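Local atomic coordinates of 1,3,6,8-tetrahydroxynaphthalene synthase (Streptomyces coelicolor, PDB entry 1U0M), a protein that catalyses iterative condensation of five malonyl-CoA units into a pentaketide and its Claisen and aldol cyclisation to 1,3,6,8-tetrahydroxynaphthalene, a precursor of melanin and naphthoquinones. Residues A[190-195]-A[239-244]; A[27-32]-A[48-53]. All coordinates share one frame; numbering follows the deposited sequence.

Contact 1 (A[190-195]-A[239-244]); sequences LLCNGL and FHFLLD. With GOL (glycerol), chain D.
Cys192 brings its thiol to the edge of the Phe241 ring. The Phe241 side chain starts at CB, which lies 3.1 Å from O3 of a bound glycerol. From there CG stands anti to the backbone N (chi1 -169°), and this turns the ring toward the helix. Along the near edge, Cys192 SG faces Phe241 CD2 at 3.7 Å and CE2 at 3.9 Å. Cys192 SG is 4.9 Å from the centroid of the Phe241 ring. It lies close to the ring plane, so this is a sulfur-aromatic contact at the edge. Two residues further on, Leu243 CD2 lies 4.2 Å from Cys192 SG. Strand 238-243 pairs with strand 230-235 in a beta hairpin, and helix 187-195 packs against it here, in a member of the thiolase-like superfamily. The side chains of Phe241 and Cys146, the active-site cysteine by similarity, come within about 5 Å of each other at their nearest atoms. Phe196 meets the Phe241 ring at a steep angle. The glycerol, probably from the crystallisation liquor, bridges the two segments and also bonds Gln181 N and Asp184 OD1. Its O1 donates to Asn193 OD1 at 2.7 Å, and its O3 accepts from Phe241 N with an N-H...O angle of 161°. Replacing Asn193 with an alanine would probably leave glycerol O1 without this acceptor and undo the link to segment 190-195. Asn193 also touches Tyr180.

Contact 2 (A[27-32]-A[48-53]); sequences EETLEL and RLIENT
In the helical hairpin near the N terminus, Leu30 and Ile50 form the apolar join between helix 26-37 and helix 43-52. Leu30 CD1 touches Ile50 CG2 at 3.8 Å. The two side chains point opposite ways as they pass, and an end methyl of Leu30 meets the CB-branch methyl of Ile50. Ile50 CG2 is anti to its backbone N, which aims this branch across the gap. The same methyl, Ile50 CG2, also meets Thr29 CG2 at 4.1 Å. It therefore packs against two consecutive residues of helix 26-37.

The short helical segments run nearly antiparallel, at 170°, with their axes 10.4 Å apart at closest approach. Side chains span the distance, with methyl-to-methyl packing at Ile50 and a methyl against the Glu51 carboxylate. Leu30 and Glu51 have the closest CA atoms of the two segments, 7.8 Å apart.

The other branch of Leu30 meets Glu51. Leu30 CD2 lies 3.8 Å from Glu51 CD, with OE1 and OE2 only slightly farther away. The methyl thus sits almost equally near all three atoms of the carboxylate and does not single out either oxygen. The Glu51 chain runs roughly perpendicular to that of Leu30. Glu51 is extended beyond CG and exposed, and it also touches a crystal neighbour. Thr29 and Ile50 are buried at the inner part of the join. The hydroxyl of Thr29 is not spent on helix 43-52: OG1 is hydrogen-bonded to Thr25 O, one turn back. Thr29 also packs on Ile24, which links the hairpin to strand 22-25.

How the contacts relate
From the N terminus, helix 26-37 leads into helix 43-52, and contact 2 closes this short hairpin over 15 intervening residues. Contact 1 comes later. It closes a longer excursion of 43 residues, rich in strand, between helix 187-195 and strand 238-243. The two are in series and neither nest nor cross. In space they touch. Helix 187-195 lies between the helical hairpin and the beta hairpin: Leu191 packs on Leu49, Leu190 O meets Ile50 CD1, and Gly194 CA rests on Thr29 CG2. Arg58 also reaches both, bonding to Asn193 O and, weakly, to Thr29 OG1.

Contact 1 (A[190-195]-A[239-244])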
loop_
_atom_site.group_PDB
_atom_site.type_symbol
_atom_site.label_atom_id
_atom_site.label_comp_id
_atom_site.label_asym_id
_atom_site.label_seq_id
_atom_site.Cartn_x
_atom_site.Cartn_y
_atom_site.Cartn_z
ATOM N N LEU A 190 -20.043 -6.050 -17.619
ATOM C CA LEU A 190 -19.895 -6.854 -18.823
ATOM C C LEU A 190 -18.714 -6.372 -19.661
ATOM O O LEU A 190 -17.948 -7.173 -20.190
ATOM C CB LEU A 190 -21.171 -6.784 -19.645
ATOM C CG LEU A 190 -22.293 -7.732 -19.222
ATOM C CD1 LEU A 190 -22.574 -7.633 -17.747
ATOM C CD2 LEU A 190 -23.515 -7.396 -20.042
ATOM N N LEU A 191 -18.572 -5.059 -19.784
ATOM C CA LEU A 191 -17.471 -4.491 -20.533
ATOM C C LEU A 191 -16.179 -4.986 -19.914
ATOM O O LEU A 191 -15.383 -5.650 -20.566
ATOM C CB LEU A 191 -17.505 -2.968 -20.446
ATOM C CG LEU A 191 -17.862 -2.214 -21.719
ATOM C CD1 LEU A 191 -16.789 -2.491 -22.771
ATOM C CD2 LEU A 191 -19.243 -2.665 -22.203
ATOM N N CYS A 192 -15.998 -4.658 -18.638
ATOM C CA CYS A 192 -14.816 -5.029 -17.887
ATOM C C CYS A 192 -14.472 -6.500 -18.000
ATOM O O CYS A 192 -13.296 -6.848 -18.071
ATOM C CB CYS A 192 -14.970 -4.624 -16.420
ATOM S SG CYS A 192 -14.894 -2.825 -16.158
ATOM N N ASN A 193 -15.482 -7.360 -18.046
ATOM C CA ASN A 193 -15.220 -8.781 -18.166
ATOM C C ASN A 193 -14.596 -9.170 -19.513
ATOM O O ASN A 193 -14.060 -10.276 -19.651
ATOM C CB ASN A 193 -16.505 -9.581 -17.930
ATOM C CG ASN A 193 -17.033 -9.439 -16.509
ATOM O OD1 ASN A 193 -16.345 -8.918 -15.620
ATOM N ND2 ASN A 193 -18.256 -9.908 -16.289
ATOM N N GLY A 194 -14.656 -8.277 -20.504
ATOM C CA GLY A 194 -14.062 -8.596 -21.797
ATOM C C GLY A 194 -12.736 -7.884 -22.010
ATOM O O GLY A 194 -12.034 -8.117 -23.001
ATOM N N LEU A 195 -12.373 -7.053 -21.037
ATOM C CA LEU A 195 -11.172 -6.220 -21.097
ATOM C C LEU A 195 -9.952 -6.576 -20.236
ATOM O O LEU A 195 -8.819 -6.550 -20.717
ATOM C CB LEU A 195 -11.609 -4.786 -20.785
ATOM C CG LEU A 195 -10.624 -3.633 -20.777
ATOM C CD1 LEU A 195 -9.862 -3.592 -22.089
ATOM C CD2 LEU A 195 -11.402 -2.336 -20.559
ATOM N N PHE A 239 -13.788 -8.251 -4.383
ATOM C CA PHE A 239 -13.714 -6.928 -4.967
ATOM C C PHE A 239 -14.534 -6.807 -6.238
ATOM O O PHE A 239 -14.318 -7.552 -7.201
ATOM C CB PHE A 239 -12.251 -6.567 -5.258
ATOM C CG PHE A 239 -11.365 -6.613 -4.045
ATOM C CD1 PHE A 239 -11.862 -6.258 -2.791
ATOM C CD2 PHE A 239 -10.030 -6.991 -4.152
ATOM C CE1 PHE A 239 -11.045 -6.280 -1.671
ATOM C CE2 PHE A 239 -9.206 -7.016 -3.040
ATOM C CZ PHE A 239 -9.710 -6.661 -1.794
ATOM N N HIS A 240 -15.480 -5.870 -6.219
ATOM C CA HIS A 240 -16.337 -5.593 -7.364
ATOM C C HIS A 240 -15.858 -4.272 -7.975
ATOM O O HIS A 240 -15.936 -3.212 -7.354
ATOM C CB HIS A 240 -17.813 -5.469 -6.933
ATOM C CG HIS A 240 -18.408 -6.743 -6.421
ATOM N ND1 HIS A 240 -17.926 -7.395 -5.303
ATOM C CD2 HIS A 240 -19.471 -7.467 -6.849
ATOM C CE1 HIS A 240 -18.671 -8.461 -5.064
ATOM N NE2 HIS A 240 -19.614 -8.528 -5.988
ATOM N N PHE A 241 -15.355 -4.353 -9.195
ATOM C CA PHE A 241 -14.830 -3.199 -9.895
ATOM C C PHE A 241 -15.913 -2.303 -10.501
ATOM O O PHE A 241 -16.789 -2.772 -11.223
ATOM C CB PHE A 241 -13.874 -3.669 -10.998
ATOM C CG PHE A 241 -13.080 -2.563 -11.614
ATOM C CD1 PHE A 241 -12.231 -1.785 -10.832
ATOM C CD2 PHE A 241 -13.178 -2.289 -12.975
ATOM C CE1 PHE A 241 -11.486 -0.747 -11.395
ATOM C CE2 PHE A 241 -12.431 -1.243 -13.546
ATOM C CZ PHE A 241 -11.589 -0.481 -12.755
ATOM N N LEU A 242 -15.827 -1.008 -10.207
ATOM C CA LEU A 242 -16.783 -0.028 -10.710
ATOM C C LEU A 242 -16.065 1.022 -11.550
ATOM O O LEU A 242 -15.131 1.697 -11.085
ATOM C CB LEU A 242 -17.513 0.658 -9.554
ATOM C CG LEU A 242 -18.652 -0.083 -8.842
ATOM C CD1 LEU A 242 -18.194 -1.433 -8.328
ATOM C CD2 LEU A 242 -19.136 0.771 -7.695
ATOM N N LEU A 243 -16.502 1.151 -12.793
ATOM C CA LEU A 243 -15.915 2.105 -13.715
ATOM C C LEU A 243 -17.028 2.979 -14.295
ATOM O O LEU A 243 -17.873 2.503 -15.062
ATOM C CB LEU A 243 -15.192 1.347 -14.820
ATOM C CG LEU A 243 -14.328 2.129 -15.803
ATOM C CD1 LEU A 243 -13.209 2.871 -15.082
ATOM C CD2 LEU A 243 -13.773 1.141 -16.806
ATOM N N ASP A 244 -17.030 4.253 -13.905
ATOM C CA ASP A 244 -18.032 5.214 -14.359
ATOM C C ASP A 244 -17.969 5.437 -15.867
ATOM O O ASP A 244 -16.897 5.582 -16.449
ATOM C CB ASP A 244 -17.845 6.552 -13.634
ATOM C CG ASP A 244 -18.997 7.521 -13.870
ATOM O OD1 ASP A 244 -19.734 7.819 -12.905
ATOM O OD2 ASP A 244 -19.167 7.985 -15.016
HETATM C C1 GOL D . -17.527 -8.216 -12.350
HETATM O O1 GOL D . -16.841 -9.295 -12.998
HETATM C C2 GOL D . -16.467 -7.166 -12.064
HETATM O O2 GOL D . -17.144 -5.897 -12.055
HETATM C C3 GOL D . -15.833 -7.485 -10.737
HETATM O O3 GOL D . -14.796 -6.593 -10.337
#

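Contact 2 (A[27-32]-A[48-53])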
loop_
_atom_site.group_PDB
_atom_site.type_symbol
_atom_site.label_atom_id
_atom_site.label_comp_id
_atom_site.label_asym_id
_atom_site.label_seq_id
_atom_site.Cartn_x
_atom_site.Cartn_y
_atom_site.Cartn_z
ATOM N N GLU A 27 -13.511 -13.741 -29.735
ATOM C CA GLU A 27 -14.646 -14.543 -30.158
ATOM C C GLU A 27 -15.248 -15.308 -28.993
ATOM O O GLU A 27 -16.461 -15.291 -28.799
ATOM C CB GLU A 27 -14.224 -15.531 -31.256
ATOM C CG GLU A 27 -15.268 -15.676 -32.362
ATOM C CD GLU A 27 -15.328 -17.076 -32.964
ATOM O OE1 GLU A 27 -14.277 -17.583 -33.417
ATOM O OE2 GLU A 27 -16.437 -17.667 -32.991
ATOM N N GLU A 28 -14.392 -15.982 -28.227
ATOM C CA GLU A 28 -14.833 -16.757 -27.075
ATOM C C GLU A 28 -15.548 -15.881 -26.066
ATOM O O GLU A 28 -16.590 -16.269 -25.525
ATOM C CB GLU A 28 -13.646 -17.423 -26.386
ATOM C CG GLU A 28 -12.959 -18.494 -27.201
ATOM C CD GLU A 28 -11.598 -18.819 -26.630
ATOM O OE1 GLU A 28 -11.510 -19.048 -25.404
ATOM O OE2 GLU A 28 -10.617 -18.846 -27.400
ATOM N N THR A 29 -14.975 -14.708 -25.810
ATOM C CA THR A 29 -15.561 -13.769 -24.856
ATOM C C THR A 29 -16.989 -13.455 -25.259
ATOM O O THR A 29 -17.897 -13.480 -24.424
ATOM C CB THR A 29 -14.772 -12.437 -24.783
ATOM O OG1 THR A 29 -13.465 -12.671 -24.244
ATOM C CG2 THR A 29 -15.492 -11.448 -23.890
ATOM N N LEU A 30 -17.182 -13.173 -26.549
ATOM C CA LEU A 30 -18.510 -12.851 -27.069
ATOM C C LEU A 30 -19.481 -14.004 -26.890
ATOM O O LEU A 30 -20.631 -13.787 -26.521
ATOM C CB LEU A 30 -18.423 -12.465 -28.551
ATOM C CG LEU A 30 -18.275 -10.966 -28.855
ATOM C CD1 LEU A 30 -17.229 -10.363 -27.963
ATOM C CD2 LEU A 30 -17.926 -10.749 -30.322
ATOM N N GLU A 31 -19.025 -15.227 -27.161
ATOM C CA GLU A 31 -19.883 -16.405 -27.011
ATOM C C GLU A 31 -20.383 -16.529 -25.581
ATOM O O GLU A 31 -21.588 -16.598 -25.337
ATOM C CB GLU A 31 -19.124 -17.682 -27.370
ATOM C CG GLU A 31 -18.555 -17.690 -28.768
ATOM C CD GLU A 31 -17.717 -18.929 -29.042
ATOM O OE1 GLU A 31 -18.265 -20.051 -28.917
ATOM O OE2 GLU A 31 -16.516 -18.778 -29.379
ATOM N N LEU A 32 -19.442 -16.566 -24.639
ATOM C CA LEU A 32 -19.768 -16.686 -23.222
ATOM C C LEU A 32 -20.739 -15.576 -22.831
ATOM O O LEU A 32 -21.817 -15.842 -22.303
ATOM C CB LEU A 32 -18.494 -16.594 -22.358
ATOM C CG LEU A 32 -17.321 -17.532 -22.667
ATOM C CD1 LEU A 32 -16.269 -17.380 -21.613
ATOM C CD2 LEU A 32 -17.783 -18.968 -22.714
ATOM N N ARG A 48 -21.091 -5.167 -28.564
ATOM C CA ARG A 48 -20.494 -4.217 -29.500
ATOM C C ARG A 48 -19.323 -3.496 -28.853
ATOM O O ARG A 48 -18.236 -3.387 -29.436
ATOM C CB ARG A 48 -21.548 -3.191 -29.966
ATOM C CG ARG A 48 -20.987 -2.060 -30.852
ATOM C CD ARG A 48 -22.106 -1.241 -31.526
ATOM N NE ARG A 48 -22.871 -0.460 -30.559
ATOM C CZ ARG A 48 -22.435 0.658 -29.990
ATOM N NH1 ARG A 48 -21.240 1.143 -30.295
ATOM N NH2 ARG A 48 -23.180 1.276 -29.093
ATOM N N LEU A 49 -19.563 -2.991 -27.647
ATOM C CA LEU A 49 -18.556 -2.272 -26.873
ATOM C C LEU A 49 -17.321 -3.139 -26.685
ATOM O O LEU A 49 -16.193 -2.704 -26.919
ATOM C CB LEU A 49 -19.137 -1.883 -25.511
ATOM C CG LEU A 49 -20.000 -0.609 -25.465
ATOM C CD1 LEU A 49 -21.018 -0.624 -26.583
ATOM C CD2 LEU A 49 -20.694 -0.506 -24.120
ATOM N N ILE A 50 -17.542 -4.377 -26.270
ATOM C CA ILE A 50 -16.438 -5.295 -26.068
ATOM C C ILE A 50 -15.672 -5.487 -27.365
ATOM O O ILE A 50 -14.458 -5.297 -27.420
ATOM C CB ILE A 50 -16.948 -6.657 -25.561
ATOM C CG1 ILE A 50 -17.488 -6.502 -24.133
ATOM C CG2 ILE A 50 -15.818 -7.680 -25.591
ATOM C CD1 ILE A 50 -18.129 -7.739 -23.578
ATOM N N GLU A 51 -16.386 -5.833 -28.427
ATOM C CA GLU A 51 -15.719 -6.058 -29.692
ATOM C C GLU A 51 -14.908 -4.869 -30.189
ATOM O O GLU A 51 -13.810 -5.046 -30.709
ATOM C CB GLU A 51 -16.726 -6.487 -30.757
ATOM C CG GLU A 51 -16.040 -7.185 -31.910
ATOM C CD GLU A 51 -16.980 -7.983 -32.782
ATOM O OE1 GLU A 51 -16.482 -8.876 -33.497
ATOM O OE2 GLU A 51 -18.203 -7.726 -32.764
ATOM N N ASN A 52 -15.442 -3.661 -30.023
ATOM C CA ASN A 52 -14.754 -2.445 -30.464
ATOM C C ASN A 52 -13.459 -2.213 -29.722
ATOM O O ASN A 52 -12.582 -1.479 -30.182
ATOM C CB ASN A 52 -15.649 -1.222 -30.269
ATOM C CG ASN A 52 -16.702 -1.099 -31.345
ATOM O OD1 ASN A 52 -17.586 -0.256 -31.250
ATOM N ND2 ASN A 52 -16.611 -1.938 -32.379
ATOM N N THR A 53 -13.354 -2.831 -28.559
ATOM C CA THR A 53 -12.173 -2.704 -27.731
ATOM C C THR A 53 -10.893 -3.164 -28.450
ATOM O O THR A 53 -9.794 -2.696 -28.136
ATOM C CB THR A 53 -12.401 -3.489 -26.423
ATOM O OG1 THR A 53 -12.637 -2.566 -25.348
ATOM C CG2 THR A 53 -11.244 -4.378 -26.118
#